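Local coordinates for putative lipoprotein (Bacteroides fragilis, PDB 3QNK) that probably binds glycans at the outer membrane of the bacterium, as SusD and many of its relatives do, although its own ligand is not established, at residues Y320-F332 and K336-T348. Sequence-based numbering, arbitrary orientation.
Sequences YANIVFHGSQIFF and KGAVTVDRYLMDT
The guanidinium of R343 meets V324 O at its edge, and the H326 ring is met edge-on by R343 N and D342 OD1; V341 CG1 lies over one face of the R343 guanidinium, 3.6 Å above the plane. Both groups lie just beyond the paired strands of an antiparallel beta hairpin, 329-330 with 339-340, and illustrate how side-chain-to-backbone bonds carry on the contact where strand pairing ends. I330 and V339 form its hydrogen-bonded pair, and Q329 faces T340 in the non-hydrogen-bonded one. The backbone pairing continues through V341, whose N donates to S328 O and whose O accepts from G327 N in the type II turn F325-S328. On one face of the hairpin I330 CG1 packs alongside V339 CG1 (3.8 Å), and V341 CG2 bridges I330 CD1 and V324 CG1; on the other, Q329 CG rests against T340 OG1.

R343 NH2 approaches V324 O from above the carbonyl plane at 3.1 Å, in a bent bond (138° at the hydrogen), and also bonds N360, on the strand that pairs with 323-324. R343 NH1 forms a salt bridge with D347 OD2 at 2.7 Å. With CG anti to the backbone N (chi1 -178°), H326 lays its ring beside R343, and both ring nitrogens are held: NE2 donates to P478 O, while H326 ND1 takes the amide two residues on from V341, R343 N, in the ring plane at 2.8 Å with an N-H...N angle of 168°.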
ATOM      1  N   TYR B 320     -27.122  10.016 -24.382  1.00 48.66           N
ATOM      2  CA  TYR B 320     -27.827  10.574 -23.213  1.00 48.19           C
ATOM      3  C   TYR B 320     -27.641   9.694 -21.987  1.00 52.61           C
ATOM      4  O   TYR B 320     -27.772  10.176 -20.868  1.00 51.99           O
ATOM      5  CB  TYR B 320     -29.333  10.785 -23.521  1.00 48.21           C
ATOM      6  CG  TYR B 320     -29.552  11.644 -24.751  1.00 47.14           C
ATOM      7  CD1 TYR B 320     -29.324  13.020 -24.715  1.00 48.11           C
ATOM      8  CD2 TYR B 320     -29.841  11.067 -25.986  1.00 46.48           C
ATOM      9  CE1 TYR B 320     -29.461  13.804 -25.860  1.00 46.63           C
ATOM     10  CE2 TYR B 320     -29.983  11.844 -27.139  1.00 45.76           C
ATOM     11  CZ  TYR B 320     -29.794  13.206 -27.072  1.00 48.95           C
ATOM     12  OH  TYR B 320     -29.879  13.919 -28.247  1.00 48.24           O
ATOM     13  N   ALA B 321     -27.276   8.431 -22.205  1.00 50.10           N
ATOM     14  CA  ALA B 321     -27.019   7.456 -21.157  1.00 49.84           C
ATOM     15  C   ALA B 321     -25.639   7.637 -20.558  1.00 54.60           C
ATOM     16  O   ALA B 321     -25.448   7.310 -19.390  1.00 57.86           O
ATOM     17  CB  ALA B 321     -27.148   6.048 -21.714  1.00 50.30           C
ATOM     18  N   ASN B 322     -24.670   8.125 -21.344  1.00 47.37           N
ATOM     19  CA  ASN B 322     -23.290   8.283 -20.896  1.00 45.91           C
ATOM     20  C   ASN B 322     -22.847   9.716 -20.566  1.00 49.01           C
ATOM     21  O   ASN B 322     -21.928   9.896 -19.746  1.00 48.09           O
ATOM     22  CB  ASN B 322     -22.352   7.808 -22.007  1.00 49.07           C
ATOM     23  CG  ASN B 322     -22.174   6.333 -22.127  1.00 65.50           C
ATOM     24  OD1 ASN B 322     -21.143   5.809 -21.720  1.00 59.82           O
ATOM     25  ND2 ASN B 322     -23.109   5.652 -22.790  1.00 50.02           N
ATOM     26  N   ILE B 323     -23.387  10.721 -21.297  1.00 43.68           N
ATOM     27  CA  ILE B 323     -22.886  12.080 -21.204  1.00 43.16           C
ATOM     28  C   ILE B 323     -23.812  13.032 -20.458  1.00 48.69           C
ATOM     29  O   ILE B 323     -24.989  13.156 -20.802  1.00 50.49           O
ATOM     30  CB  ILE B 323     -22.582  12.605 -22.655  1.00 45.64           C
ATOM     31  CG1 ILE B 323     -21.689  11.636 -23.493  1.00 45.60           C
ATOM     32  CG2 ILE B 323     -22.013  14.011 -22.670  1.00 47.03           C
ATOM     33  CD1 ILE B 323     -20.343  11.130 -22.848  1.00 47.45           C
ATOM     34  N   VAL B 324     -23.234  13.743 -19.466  1.00 44.47           N
ATOM     35  CA  VAL B 324     -23.833  14.853 -18.733  1.00 45.06           C
ATOM     36  C   VAL B 324     -23.255  16.102 -19.431  1.00 50.41           C
ATOM     37  O   VAL B 324     -22.027  16.314 -19.404  1.00 48.50           O
ATOM     38  CB  VAL B 324     -23.555  14.821 -17.195  1.00 48.36           C
ATOM     39  CG1 VAL B 324     -24.126  16.057 -16.495  1.00 48.53           C
ATOM     40  CG2 VAL B 324     -24.073  13.546 -16.558  1.00 48.00           C
ATOM     41  N   PHE B 325     -24.136  16.877 -20.107  1.00 47.94           N
ATOM     42  CA  PHE B 325     -23.758  18.063 -20.890  1.00 47.43           C
ATOM     43  C   PHE B 325     -24.575  19.323 -20.466  1.00 53.07           C
ATOM     44  O   PHE B 325     -25.464  19.243 -19.634  1.00 51.30           O
ATOM     45  CB  PHE B 325     -23.926  17.785 -22.402  1.00 47.69           C
ATOM     46  CG  PHE B 325     -25.299  17.223 -22.712  1.00 50.05           C
ATOM     47  CD1 PHE B 325     -26.397  18.064 -22.865  1.00 52.18           C
ATOM     48  CD2 PHE B 325     -25.500  15.849 -22.823  1.00 51.01           C
ATOM     49  CE1 PHE B 325     -27.660  17.544 -23.087  1.00 51.80           C
ATOM     50  CE2 PHE B 325     -26.765  15.336 -23.054  1.00 53.57           C
ATOM     51  CZ  PHE B 325     -27.840  16.188 -23.160  1.00 51.97           C
ATOM     52  N   HIS B 326     -24.217  20.495 -21.012  1.00 51.98           N
ATOM     53  CA  HIS B 326     -24.899  21.746 -20.714  1.00 51.34           C
ATOM     54  C   HIS B 326     -26.367  21.569 -20.994  1.00 57.79           C
ATOM     55  O   HIS B 326     -26.747  21.235 -22.116  1.00 59.48           O
ATOM     56  CB  HIS B 326     -24.316  22.881 -21.547  1.00 50.65           C
ATOM     57  CG  HIS B 326     -24.939  24.217 -21.265  1.00 54.55           C
ATOM     58  ND1 HIS B 326     -24.641  24.919 -20.107  1.00 56.04           N
ATOM     59  CD2 HIS B 326     -25.809  24.950 -22.002  1.00 54.97           C
ATOM     60  CE1 HIS B 326     -25.327  26.042 -20.179  1.00 54.95           C
ATOM     61  NE2 HIS B 326     -26.040  26.110 -21.294  1.00 55.02           N
ATOM     62  N   GLY B 327     -27.177  21.715 -19.957  1.00 54.44           N
ATOM     63  CA  GLY B 327     -28.625  21.578 -20.069  1.00 53.87           C
ATOM     64  C   GLY B 327     -29.188  20.234 -19.661  1.00 54.99           C
ATOM     65  O   GLY B 327     -30.408  20.060 -19.707  1.00 57.80           O
ATOM     66  N   SER B 328     -28.326  19.278 -19.264  1.00 46.80           N
ATOM     67  CA  SER B 328     -28.753  17.962 -18.782  1.00 46.08           C
ATOM     68  C   SER B 328     -29.456  18.088 -17.437  1.00 54.65           C
ATOM     69  O   SER B 328     -28.972  18.808 -16.544  1.00 57.14           O
ATOM     70  CB  SER B 328     -27.568  17.005 -18.596  1.00 45.54           C
ATOM     71  OG  SER B 328     -26.860  16.668 -19.771  1.00 51.67           O
ATOM     72  N   GLN B 329     -30.563  17.354 -17.280  1.00 49.37           N
ATOM     73  CA  GLN B 329     -31.274  17.222 -16.028  1.00 49.83           C
ATOM     74  C   GLN B 329     -30.870  15.916 -15.365  1.00 57.68           C
ATOM     75  O   GLN B 329     -30.886  14.855 -16.018  1.00 58.68           O
ATOM     76  CB  GLN B 329     -32.758  17.276 -16.249  1.00 51.53           C
ATOM     77  CG  GLN B 329     -33.260  18.680 -16.281  1.00 72.05           C
ATOM     78  CD  GLN B 329     -34.718  18.653 -16.573  1.00 87.51           C
ATOM     79  OE1 GLN B 329     -35.126  18.450 -17.716  1.00 82.35           O
ATOM     80  NE2 GLN B 329     -35.532  18.806 -15.533  1.00 81.73           N
ATOM     81  N   ILE B 330     -30.447  16.008 -14.090  1.00 55.45           N
ATOM     82  CA  ILE B 330     -30.001  14.890 -13.255  1.00 55.57           C
ATOM     83  C   ILE B 330     -30.653  15.016 -11.875  1.00 61.18           C
ATOM     84  O   ILE B 330     -31.165  16.080 -11.548  1.00 62.15           O
ATOM     85  CB  ILE B 330     -28.448  14.830 -13.173  1.00 58.13           C
ATOM     86  CG1 ILE B 330     -27.845  16.169 -12.699  1.00 58.73           C
ATOM     87  CG2 ILE B 330     -27.831  14.373 -14.525  1.00 58.41           C
ATOM     88  CD1 ILE B 330     -26.420  16.112 -12.276  1.00 63.32           C
ATOM     89  N   PHE B 331     -30.640  13.927 -11.078  1.00 57.81           N
ATOM     90  CA  PHE B 331     -31.155  13.821  -9.701  1.00 58.45           C
ATOM     91  C   PHE B 331     -32.675  14.023  -9.617  1.00 66.66           C
ATOM     92  O   PHE B 331     -33.173  14.651  -8.678  1.00 68.41           O
ATOM     93  CB  PHE B 331     -30.415  14.769  -8.743  1.00 59.42           C
ATOM     94  CG  PHE B 331     -29.068  14.254  -8.304  1.00 59.47           C
ATOM     95  CD1 PHE B 331     -28.960  13.072  -7.571  1.00 63.11           C
ATOM     96  CD2 PHE B 331     -27.907  14.968  -8.585  1.00 60.13           C
ATOM     97  CE1 PHE B 331     -27.711  12.612  -7.126  1.00 63.48           C
ATOM     98  CE2 PHE B 331     -26.660  14.509  -8.142  1.00 62.58           C
ATOM     99  CZ  PHE B 331     -26.572  13.332  -7.418  1.00 61.16           C
ATOM    100  N   PHE B 332     -33.406  13.405 -10.555  1.00 63.73           N
ATOM    101  CA  PHE B 332     -34.862  13.463 -10.659  1.00 63.94           C
ATOM    102  C   PHE B 332     -35.569  13.013  -9.396  1.00 71.03           C
ATOM    103  O   PHE B 332     -36.547  13.652  -8.990  1.00 72.55           O
ATOM    104  CB  PHE B 332     -35.340  12.569 -11.800  1.00 64.14           C
ATOM    105  CG  PHE B 332     -34.696  12.823 -13.134  1.00 63.35           C
ATOM    106  CD1 PHE B 332     -35.097  13.895 -13.925  1.00 65.73           C
ATOM    107  CD2 PHE B 332     -33.721  11.964 -13.627  1.00 62.40           C
ATOM    108  CE1 PHE B 332     -34.506  14.121 -15.174  1.00 64.66           C
ATOM    109  CE2 PHE B 332     -33.146  12.182 -14.881  1.00 63.38           C
ATOM    110  CZ  PHE B 332     -33.547  13.253 -15.648  1.00 61.22           C
ATOM    111  N   LYS B 336     -36.026  17.809  -3.536  1.00 76.63           N
ATOM    112  CA  LYS B 336     -35.825  19.046  -4.335  1.00 74.45           C
ATOM    113  C   LYS B 336     -35.919  18.768  -5.884  1.00 74.90           C
ATOM    114  O   LYS B 336     -36.046  19.718  -6.657  1.00 73.95           O
ATOM    115  CB  LYS B 336     -34.510  19.809  -3.981  1.00 74.26           C
ATOM    116  N   GLY B 337     -35.898  17.496  -6.304  1.00 68.50           N
ATOM    117  CA  GLY B 337     -36.023  17.110  -7.710  1.00 65.92           C
ATOM    118  C   GLY B 337     -34.841  17.422  -8.619  1.00 66.94           C
ATOM    119  O   GLY B 337     -33.765  17.804  -8.152  1.00 65.78           O
ATOM    120  N   ALA B 338     -35.041  17.257  -9.945  1.00 61.10           N
ATOM    121  CA  ALA B 338     -34.022  17.426 -10.977  1.00 57.87           C
ATOM    122  C   ALA B 338     -33.396  18.815 -10.983  1.00 64.39           C
ATOM    123  O   ALA B 338     -34.084  19.834 -10.852  1.00 66.40           O
ATOM    124  CB  ALA B 338     -34.595  17.118 -12.352  1.00 57.08           C
ATOM    125  N   VAL B 339     -32.070  18.829 -11.127  1.00 59.90           N
ATOM    126  CA  VAL B 339     -31.229  20.013 -11.244  1.00 60.07           C
ATOM    127  C   VAL B 339     -30.723  20.044 -12.712  1.00 64.24           C
ATOM    128  O   VAL B 339     -30.484  18.984 -13.305  1.00 60.93           O
ATOM    129  CB  VAL B 339     -30.087  20.036 -10.166  1.00 63.31           C
ATOM    130  CG1 VAL B 339     -29.113  18.866 -10.307  1.00 61.47           C
ATOM    131  CG2 VAL B 339     -29.346  21.367 -10.139  1.00 62.88           C
ATOM    132  N   THR B 340     -30.632  21.247 -13.313  1.00 62.71           N
ATOM    133  CA  THR B 340     -30.146  21.371 -14.686  1.00 61.08           C
ATOM    134  C   THR B 340     -28.698  21.821 -14.631  1.00 63.85           C
ATOM    135  O   THR B 340     -28.370  22.791 -13.931  1.00 64.95           O
ATOM    136  CB  THR B 340     -31.038  22.294 -15.525  1.00 68.74           C
ATOM    137  OG1 THR B 340     -32.394  21.833 -15.459  1.00 71.07           O
ATOM    138  CG2 THR B 340     -30.602  22.341 -16.977  1.00 65.03           C
ATOM    139  N   VAL B 341     -27.832  21.095 -15.350  1.00 58.66           N
ATOM    140  CA  VAL B 341     -26.392  21.351 -15.410  1.00 57.68           C
ATOM    141  C   VAL B 341     -26.151  22.561 -16.292  1.00 62.08           C
ATOM    142  O   VAL B 341     -26.661  22.602 -17.409  1.00 61.72           O
ATOM    143  CB  VAL B 341     -25.617  20.102 -15.888  1.00 60.15           C
ATOM    144  CG1 VAL B 341     -24.137  20.408 -16.109  1.00 58.11           C
ATOM    145  CG2 VAL B 341     -25.805  18.947 -14.908  1.00 60.39           C
ATOM    146  N   ASP B 342     -25.409  23.555 -15.767  1.00 59.71           N
ATOM    147  CA  ASP B 342     -25.089  24.818 -16.434  1.00 60.15           C
ATOM    148  C   ASP B 342     -23.573  24.968 -16.546  1.00 63.06           C
ATOM    149  O   ASP B 342     -22.872  25.125 -15.538  1.00 64.28           O
ATOM    150  CB  ASP B 342     -25.714  26.006 -15.656  1.00 64.04           C
ATOM    151  CG  ASP B 342     -25.540  27.412 -16.222  1.00 79.07           C
ATOM    152  OD1 ASP B 342     -24.727  27.583 -17.154  1.00 78.40           O
ATOM    153  OD2 ASP B 342     -26.209  28.351 -15.707  1.00 90.02           O
ATOM    154  N   ARG B 343     -23.078  24.946 -17.789  1.00 56.28           N
ATOM    155  CA  ARG B 343     -21.647  25.071 -18.070  1.00 54.36           C
ATOM    156  C   ARG B 343     -21.225  26.517 -18.263  1.00 59.42           C
ATOM    157  O   ARG B 343     -20.018  26.790 -18.281  1.00 56.89           O
ATOM    158  CB  ARG B 343     -21.257  24.258 -19.304  1.00 48.31           C
ATOM    159  CG  ARG B 343     -21.570  22.795 -19.192  1.00 45.40           C
ATOM    160  CD  ARG B 343     -20.915  22.099 -18.026  1.00 45.02           C
ATOM    161  NE  ARG B 343     -21.148  20.663 -18.143  1.00 45.61           N
ATOM    162  CZ  ARG B 343     -20.725  19.747 -17.289  1.00 53.45           C
ATOM    163  NH1 ARG B 343     -20.016  20.099 -16.226  1.00 48.27           N
ATOM    164  NH2 ARG B 343     -20.989  18.467 -17.503  1.00 48.08           N
ATOM    165  N   TYR B 344     -22.216  27.438 -18.418  1.00 58.17           N
ATOM    166  CA  TYR B 344     -21.966  28.865 -18.605  1.00 58.99           C
ATOM    167  C   TYR B 344     -21.710  29.546 -17.260  1.00 67.32           C
ATOM    168  O   TYR B 344     -20.690  30.207 -17.106  1.00 68.40           O
ATOM    169  CB  TYR B 344     -23.124  29.558 -19.364  1.00 60.17           C
ATOM    170  CG  TYR B 344     -22.948  31.059 -19.471  1.00 62.75           C
ATOM    171  CD1 TYR B 344     -21.762  31.610 -19.948  1.00 64.15           C
ATOM    172  CD2 TYR B 344     -23.963  31.930 -19.092  1.00 64.80           C
ATOM    173  CE1 TYR B 344     -21.580  32.984 -20.019  1.00 64.41           C
ATOM    174  CE2 TYR B 344     -23.789  33.313 -19.153  1.00 66.52           C
ATOM    175  CZ  TYR B 344     -22.597  33.837 -19.626  1.00 71.69           C
ATOM    176  OH  TYR B 344     -22.409  35.196 -19.748  1.00 72.97           O
ATOM    177  N   LEU B 345     -22.609  29.375 -16.289  1.00 67.51           N
ATOM    178  CA  LEU B 345     -22.481  30.048 -14.991  1.00 69.82           C
ATOM    179  C   LEU B 345     -22.008  29.180 -13.843  1.00 75.31           C
ATOM    180  O   LEU B 345     -21.365  29.704 -12.940  1.00 76.40           O
ATOM    181  CB  LEU B 345     -23.831  30.646 -14.564  1.00 71.17           C
ATOM    182  CG  LEU B 345     -24.420  31.743 -15.459  1.00 76.15           C
ATOM    183  CD1 LEU B 345     -25.854  32.035 -15.089  1.00 78.26           C
ATOM    184  CD2 LEU B 345     -23.604  33.006 -15.410  1.00 74.24           C
HETATM  185  N   MSE B 346     -22.396  27.899 -13.830  1.00 70.54           N
HETATM  186  CA  MSE B 346     -22.179  26.980 -12.727  1.00 69.25           C
HETATM  187  C   MSE B 346     -20.895  26.139 -12.863  1.00 68.36           C
HETATM  188  O   MSE B 346     -19.884  26.552 -12.323  1.00 67.96           O
HETATM  189  CB  MSE B 346     -23.419  26.081 -12.577  1.00 72.40           C
HETATM  190  CG  MSE B 346     -24.704  26.840 -12.195  1.00 81.79           C
HETATM  191 SE   MSE B 346     -24.675  27.532 -10.377  0.75 92.24          SE
HETATM  192  CE  MSE B 346     -24.779  25.856  -9.475  1.00 88.43           C
ATOM    193  N   ASP B 347     -20.943  24.939 -13.511  1.00 61.84           N
ATOM    194  CA  ASP B 347     -19.804  24.019 -13.654  1.00 59.04           C
ATOM    195  C   ASP B 347     -18.963  24.398 -14.850  1.00 61.75           C
ATOM    196  O   ASP B 347     -19.149  23.902 -15.972  1.00 62.25           O
ATOM    197  CB  ASP B 347     -20.265  22.570 -13.759  1.00 59.24           C
ATOM    198  CG  ASP B 347     -19.203  21.605 -13.306  1.00 63.68           C
ATOM    199  OD1 ASP B 347     -19.066  21.412 -12.082  1.00 66.68           O
ATOM    200  OD2 ASP B 347     -18.506  21.044 -14.174  1.00 63.87           O
ATOM    201  N   THR B 348     -17.984  25.230 -14.562  1.00 56.76           N
ATOM    202  CA  THR B 348     -17.078  25.910 -15.460  1.00 56.90           C
ATOM    203  C   THR B 348     -15.641  25.390 -15.320  1.00 62.51           C
ATOM    204  O   THR B 348     -15.226  25.071 -14.200  1.00 65.72           O
ATOM    205  CB  THR B 348     -17.263  27.373 -15.090  1.00 64.27           C
ATOM    206  OG1 THR B 348     -18.346  27.869 -15.873  1.00 68.79           O
ATOM    207  CG2 THR B 348     -16.048  28.210 -15.238  1.00 58.72           C
TER